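Local structure of CYCLIN domain-containing protein (Chaetomium thermophilum, 6Z3U) at residues W21-S26 and F121-S126; I239-L244 and E253-D258. The protein probably serves as the cyclin H-type regulatory subunit of the CDK-activating kinase complex, in which it partners a cyclin-dependent kinase and a RING-domain protein. All blocks are in the same frame, centred on the assembly; numbering follows the deposited sequence.

Contact 1 (W21-S26 and F121-S126)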
loop_
_atom_site.group_PDB
_atom_site.type_symbol
_atom_site.label_atom_id
_atom_site.label_comp_id
_atom_site.label_asym_id
_atom_site.label_seq_id
_atom_site.Cartn_x
_atom_site.Cartn_y
_atom_site.Cartn_z
ATOM N N TRP A 21 -10.500 -1.841 11.182
ATOM C CA TRP A 21 -11.668 -1.204 10.587
ATOM C C TRP A 21 -12.671 -2.240 10.105
ATOM O O TRP A 21 -13.263 -2.111 9.028
ATOM C CB TRP A 21 -11.254 -0.277 9.449
ATOM C CG TRP A 21 -10.390 0.849 9.910
ATOM C CD1 TRP A 21 -9.046 0.984 9.725
ATOM C CD2 TRP A 21 -10.811 1.999 10.651
ATOM N NE1 TRP A 21 -8.604 2.151 10.298
ATOM C CE2 TRP A 21 -9.669 2.792 10.874
ATOM C CE3 TRP A 21 -12.043 2.436 11.145
ATOM C CZ2 TRP A 21 -9.723 3.999 11.568
ATOM C CZ3 TRP A 21 -12.094 3.634 11.832
ATOM C CH2 TRP A 21 -10.941 4.401 12.038
ATOM N N SER A 22 -12.879 -3.285 10.902
ATOM C CA SER A 22 -13.929 -4.265 10.658
ATOM C C SER A 22 -14.579 -4.582 11.994
ATOM O O SER A 22 -13.903 -5.047 12.918
ATOM C CB SER A 22 -13.377 -5.535 10.003
ATOM O OG SER A 22 -12.981 -5.294 8.662
ATOM N N PHE A 23 -15.879 -4.316 12.100
ATOM C CA PHE A 23 -16.617 -4.506 13.338
ATOM C C PHE A 23 -17.990 -5.077 13.018
ATOM O O PHE A 23 -18.375 -5.219 11.855
ATOM C CB PHE A 23 -16.772 -3.192 14.114
ATOM C CG PHE A 23 -15.636 -2.232 13.916
ATOM C CD1 PHE A 23 -14.485 -2.334 14.678
ATOM C CD2 PHE A 23 -15.726 -1.217 12.977
ATOM C CE1 PHE A 23 -13.438 -1.449 14.500
ATOM C CE2 PHE A 23 -14.684 -0.327 12.795
ATOM C CZ PHE A 23 -13.540 -0.441 13.560
ATOM N N SER A 24 -18.726 -5.408 14.071
ATOM C CA SER A 24 -20.121 -5.782 13.943
ATOM C C SER A 24 -20.999 -4.531 13.959
ATOM O O SER A 24 -20.606 -3.500 14.513
ATOM C CB SER A 24 -20.528 -6.709 15.083
ATOM O OG SER A 24 -20.549 -6.015 16.321
ATOM N N PRO A 25 -22.186 -4.592 13.361
ATOM C CA PRO A 25 -23.069 -3.414 13.391
ATOM C C PRO A 25 -23.317 -2.891 14.793
ATOM O O PRO A 25 -23.455 -1.674 14.978
ATOM C CB PRO A 25 -24.357 -3.929 12.734
ATOM C CG PRO A 25 -23.910 -5.055 11.858
ATOM C CD PRO A 25 -22.769 -5.704 12.587
ATOM N N SER A 26 -23.364 -3.771 15.794
ATOM C CA SER A 26 -23.541 -3.309 17.167
ATOM C C SER A 26 -22.307 -2.559 17.648
ATOM O O SER A 26 -22.421 -1.528 18.319
ATOM C CB SER A 26 -23.845 -4.494 18.083
ATOM O OG SER A 26 -24.155 -4.060 19.397
ATOM N N PHE A 121 -12.608 8.440 9.183
ATOM C CA PHE A 121 -12.245 9.604 9.982
ATOM C C PHE A 121 -13.364 9.977 10.946
ATOM O O PHE A 121 -13.108 10.299 12.112
ATOM C CB PHE A 121 -11.917 10.783 9.064
ATOM C CG PHE A 121 -11.573 12.050 9.798
ATOM C CD1 PHE A 121 -10.289 12.269 10.269
ATOM C CD2 PHE A 121 -12.535 13.024 10.016
ATOM C CE1 PHE A 121 -9.970 13.435 10.943
ATOM C CE2 PHE A 121 -12.222 14.190 10.691
ATOM C CZ PHE A 121 -10.939 14.395 11.155
ATOM N N TYR A 122 -14.611 9.923 10.480
ATOM C CA TYR A 122 -15.756 10.407 11.236
ATOM C C TYR A 122 -16.441 9.312 12.047
ATOM O O TYR A 122 -17.597 9.487 12.451
ATOM C CB TYR A 122 -16.751 11.081 10.288
ATOM C CG TYR A 122 -16.359 12.504 9.956
ATOM C CD1 TYR A 122 -16.108 13.421 10.966
ATOM C CD2 TYR A 122 -16.208 12.923 8.639
ATOM C CE1 TYR A 122 -15.740 14.714 10.682
ATOM C CE2 TYR A 122 -15.838 14.223 8.344
ATOM C CZ TYR A 122 -15.604 15.110 9.374
ATOM O OH TYR A 122 -15.234 16.407 9.115
ATOM N N ILE A 123 -15.773 8.187 12.290
ATOM C CA ILE A 123 -16.228 7.218 13.254
ATOM C C ILE A 123 -15.371 7.287 14.503
ATOM O O ILE A 123 -15.871 7.051 15.617
ATOM C CB ILE A 123 -16.222 5.775 12.666
ATOM C CG1 ILE A 123 -16.534 4.752 13.757
ATOM C CG2 ILE A 123 -14.898 5.478 11.996
ATOM C CD1 ILE A 123 -16.881 3.389 13.226
ATOM N N THR A 124 -14.104 7.659 14.352
ATOM C CA THR A 124 -13.269 7.995 15.488
ATOM C C THR A 124 -13.420 9.448 15.908
ATOM O O THR A 124 -13.075 9.791 17.045
ATOM C CB THR A 124 -11.789 7.729 15.189
ATOM O OG1 THR A 124 -11.387 8.467 14.029
ATOM C CG2 THR A 124 -11.538 6.248 14.949
ATOM N N ASN A 125 -13.924 10.301 15.019
ATOM C CA ASN A 125 -14.113 11.716 15.289
ATOM C C ASN A 125 -15.549 12.091 14.962
ATOM O O ASN A 125 -16.190 11.471 14.108
ATOM C CB ASN A 125 -13.149 12.581 14.469
ATOM C CG ASN A 125 -11.700 12.301 14.791
ATOM O OD1 ASN A 125 -11.313 12.232 15.958
ATOM N ND2 ASN A 125 -10.890 12.123 13.759
ATOM N N SER A 126 -16.055 13.095 15.663
ATOM C CA SER A 126 -17.417 13.562 15.466
ATOM C C SER A 126 -17.453 14.705 14.466
ATOM O O SER A 126 -16.487 15.458 14.318
ATOM C CB SER A 126 -18.031 14.015 16.791
ATOM O OG SER A 126 -18.965 15.057 16.566
#
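W21 and I123 mark the nearest backbone approach, 9.9 Å between W21 CA and I123 CA, where the loop leading into helix 25-48 passes the C-terminal end of helix 108-124; no hydrogen bond joins the two segments, and side chains alone bridge the distance. The six-membered part of the W21 indole does most of the touching. Its CZ3 meets I123 CG2 at 3.4 Å, with the methyl lying at the ring edge, near the indole plane. One carbon further round the rim, W21 CH2 lies 3.5 Å from T124 CG2, which approaches obliquely. With OG1 set between the backbone N and the carbonyl carbon (chi1 57°), T124 holds CG2 anti to the carbonyl carbon and against the indole, and OG1 is hydrogen-bonded to the carbonyl of G178. F23 adds a looser apolar contact, CE2 to I123 CD1 at 4.3 Å. I123 places CG1 anti to its backbone N (chi1 173°), which carries CD1 to F23 while CG2 stays with the indole. The polar edge of W21 is used elsewhere: NE1 is hydrogen-bonded to I179 O, which helps hold the ring in this orientation. Losing the indole to an alanine here is likely to leave the I123 and T124 methyls without their aromatic partner and the I179 carbonyl without its donor. The contact thus fastens the N-terminal extension to the cyclin-like domain. F23 and I123 both pack on L28 of helix 25-48, W21 also touches R180 and A182 just beyond helix 172-178, and T124 reaches V81 of the neighbouring kinase chain.

Contact 2 (I239-L244 and E253-D258)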
loop_
_atom_site.group_PDB
_atom_site.type_symbol
_atom_site.label_atom_id
_atom_site.label_comp_id
_atom_site.label_asym_id
_atom_site.label_seq_id
_atom_site.Cartn_x
_atom_site.Cartn_y
_atom_site.Cartn_z
ATOM N N ILE A 239 -18.500 -8.402 -0.580
ATOM C CA ILE A 239 -19.157 -7.259 -1.209
ATOM C C ILE A 239 -19.213 -7.443 -2.720
ATOM O O ILE A 239 -20.235 -7.161 -3.359
ATOM C CB ILE A 239 -18.434 -5.952 -0.829
ATOM C CG1 ILE A 239 -18.523 -5.715 0.680
ATOM C CG2 ILE A 239 -19.023 -4.775 -1.593
ATOM C CD1 ILE A 239 -17.666 -4.570 1.169
ATOM N N MET A 240 -18.114 -7.913 -3.316
ATOM C CA MET A 240 -18.071 -8.098 -4.763
ATOM C C MET A 240 -19.147 -9.072 -5.226
ATOM O O MET A 240 -19.875 -8.800 -6.187
ATOM C CB MET A 240 -16.682 -8.583 -5.183
ATOM C CG MET A 240 -16.560 -8.924 -6.655
ATOM S SD MET A 240 -16.982 -10.639 -6.999
ATOM C CE MET A 240 -18.032 -10.447 -8.432
ATOM N N LEU A 241 -19.257 -10.222 -4.557
ATOM C CA LEU A 241 -20.294 -11.185 -4.914
ATOM C C LEU A 241 -21.688 -10.604 -4.712
ATOM O O LEU A 241 -22.611 -10.923 -5.471
ATOM C CB LEU A 241 -20.126 -12.465 -4.093
ATOM C CG LEU A 241 -18.901 -13.326 -4.415
ATOM C CD1 LEU A 241 -18.661 -14.348 -3.315
ATOM C CD2 LEU A 241 -19.066 -14.021 -5.758
ATOM N N ALA A 242 -21.858 -9.738 -3.709
ATOM C CA ALA A 242 -23.169 -9.149 -3.460
ATOM C C ALA A 242 -23.578 -8.211 -4.588
ATOM O O ALA A 242 -24.724 -8.252 -5.052
ATOM C CB ALA A 242 -23.164 -8.412 -2.122
ATOM N N ALA A 243 -22.656 -7.365 -5.051
ATOM C CA ALA A 243 -22.968 -6.481 -6.169
ATOM C C ALA A 243 -23.274 -7.280 -7.428
ATOM O O ALA A 243 -24.165 -6.914 -8.204
ATOM C CB ALA A 243 -21.812 -5.513 -6.414
ATOM N N LEU A 244 -22.546 -8.378 -7.648
ATOM C CA LEU A 244 -22.847 -9.247 -8.781
ATOM C C LEU A 244 -24.176 -9.964 -8.580
ATOM O O LEU A 244 -24.938 -10.152 -9.536
ATOM C CB LEU A 244 -21.713 -10.252 -8.986
ATOM C CG LEU A 244 -21.933 -11.332 -10.049
ATOM C CD1 LEU A 244 -22.175 -10.719 -11.422
ATOM C CD2 LEU A 244 -20.742 -12.279 -10.094
ATOM N N GLU A 253 -24.831 -17.094 -7.640
ATOM C CA GLU A 253 -25.079 -18.407 -7.054
ATOM C C GLU A 253 -24.264 -19.481 -7.761
ATOM O O GLU A 253 -23.736 -20.393 -7.119
ATOM C CB GLU A 253 -26.572 -18.729 -7.116
ATOM C CG GLU A 253 -27.403 -17.967 -6.093
ATOM C CD GLU A 253 -28.887 -18.252 -6.212
ATOM O OE1 GLU A 253 -29.260 -19.178 -6.963
ATOM O OE2 GLU A 253 -29.682 -17.543 -5.558
ATOM N N ARG A 254 -24.116 -19.368 -9.082
ATOM C CA ARG A 254 -23.332 -20.350 -9.823
ATOM C C ARG A 254 -21.896 -20.397 -9.321
ATOM O O ARG A 254 -21.348 -21.473 -9.060
ATOM C CB ARG A 254 -23.366 -20.021 -11.317
ATOM C CG ARG A 254 -22.538 -20.956 -12.194
ATOM C CD ARG A 254 -22.854 -22.418 -11.934
ATOM N NE ARG A 254 -22.188 -23.297 -12.892
ATOM C CZ ARG A 254 -22.638 -23.552 -14.118
ATOM N NH1 ARG A 254 -21.959 -24.367 -14.914
ATOM N NH2 ARG A 254 -23.757 -22.988 -14.555
ATOM N N LEU A 255 -21.276 -19.227 -9.161
ATOM C CA LEU A 255 -19.871 -19.179 -8.774
ATOM C C LEU A 255 -19.659 -19.780 -7.388
ATOM O O LEU A 255 -18.690 -20.514 -7.163
ATOM C CB LEU A 255 -19.385 -17.730 -8.823
ATOM C CG LEU A 255 -17.886 -17.459 -8.957
ATOM C CD1 LEU A 255 -17.276 -18.311 -10.057
ATOM C CD2 LEU A 255 -17.656 -15.981 -9.240
ATOM N N ILE A 256 -20.561 -19.485 -6.447
ATOM C CA ILE A 256 -20.426 -20.017 -5.095
ATOM C C ILE A 256 -20.648 -21.524 -5.083
ATOM O O ILE A 256 -19.933 -22.263 -4.398
ATOM C CB ILE A 256 -21.393 -19.299 -4.134
ATOM C CG1 ILE A 256 -21.093 -17.798 -4.105
ATOM C CG2 ILE A 256 -21.289 -19.895 -2.733
ATOM C CD1 ILE A 256 -22.097 -16.982 -3.319
ATOM N N GLN A 257 -21.644 -22.006 -5.833
ATOM C CA GLN A 257 -21.911 -23.440 -5.857
ATOM C C GLN A 257 -20.716 -24.210 -6.406
ATOM O O GLN A 257 -20.350 -25.267 -5.876
ATOM C CB GLN A 257 -23.152 -23.737 -6.702
ATOM C CG GLN A 257 -24.464 -23.163 -6.180
ATOM C CD GLN A 257 -24.847 -23.659 -4.803
ATOM O OE1 GLN A 257 -24.521 -24.780 -4.411
ATOM N NE2 GLN A 257 -25.556 -22.817 -4.057
ATOM N N ASP A 258 -20.090 -23.691 -7.466
ATOM C CA ASP A 258 -19.011 -24.416 -8.130
ATOM C C ASP A 258 -17.821 -24.624 -7.200
ATOM O O ASP A 258 -17.302 -25.740 -7.080
ATOM C CB ASP A 258 -18.580 -23.662 -9.390
ATOM C CG ASP A 258 -19.464 -23.965 -10.588
ATOM O OD1 ASP A 258 -20.473 -24.686 -10.426
ATOM O OD2 ASP A 258 -19.146 -23.482 -11.696
#
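Helices 236-247 and 249-261 follow one another, joined by a tight turn, in the C-terminal cyclin domain, and this contact is part of the apolar seam between them. L241 is the central residue. The nearest backbone pair across the two segments is L241 CA and I256 CA, 8.8 Å apart, and the CB bond of L241 is directed at the second helix. The two methyls of L241 divide the work: CD2 meets L255 CD2 at 4.2 Å, and CD1 rests 4.3 Å from I256 CG1. L241 therefore spans two consecutive residues of the facing helix, one with each branch. I256 contributes through its longer arm, set with CG1 beside the backbone N and anti to the carbonyl carbon (chi1 -60°), which brings that methylene to L241 although the CB bond itself does not point at the partner helix. All three touching residues are buried, and no hydrogen bond crosses between the segments. Off the apolar seam, within helix 249-261, R254 NE forms a salt bridge with D258 OD2 at 3.3 Å, one turn along. The acceptor is met on its syn side, tilted 29° from the carboxylate plane, and R254 NH2 has a second acidic partner in D204. Around the seam, L255 packs on A195 and E198 of helix 189-200, I256 leans on L319 of helix 313-330, and A243 touches I220 and L221 of helix 207-221. L241 additionally meets L58 of the RING-type protein chain, bringing a second subunit to this helix pair.

Overall arrangement
The two contacts share no helix and follow one another along the chain, their centres 27 Å apart and their nearest atoms about 9 Å apart without touching. Contact 1 is partly buried and lies nearer the middle of the chain, joining parts distant in sequence: the N-terminal extension and the cyclin-like domain. Contact 2 is fully buried yet farther from the chain centre, and joins successive helices of the C-terminal cyclin domain. Both are apolar and lack hydrogen bonds between their segments, but contact 1 pairs aromatic rings with aliphatic groups, whereas contact 2 is purely aliphatic. The RING-type chain reaches both; the kinase chain touches residues of contact 1.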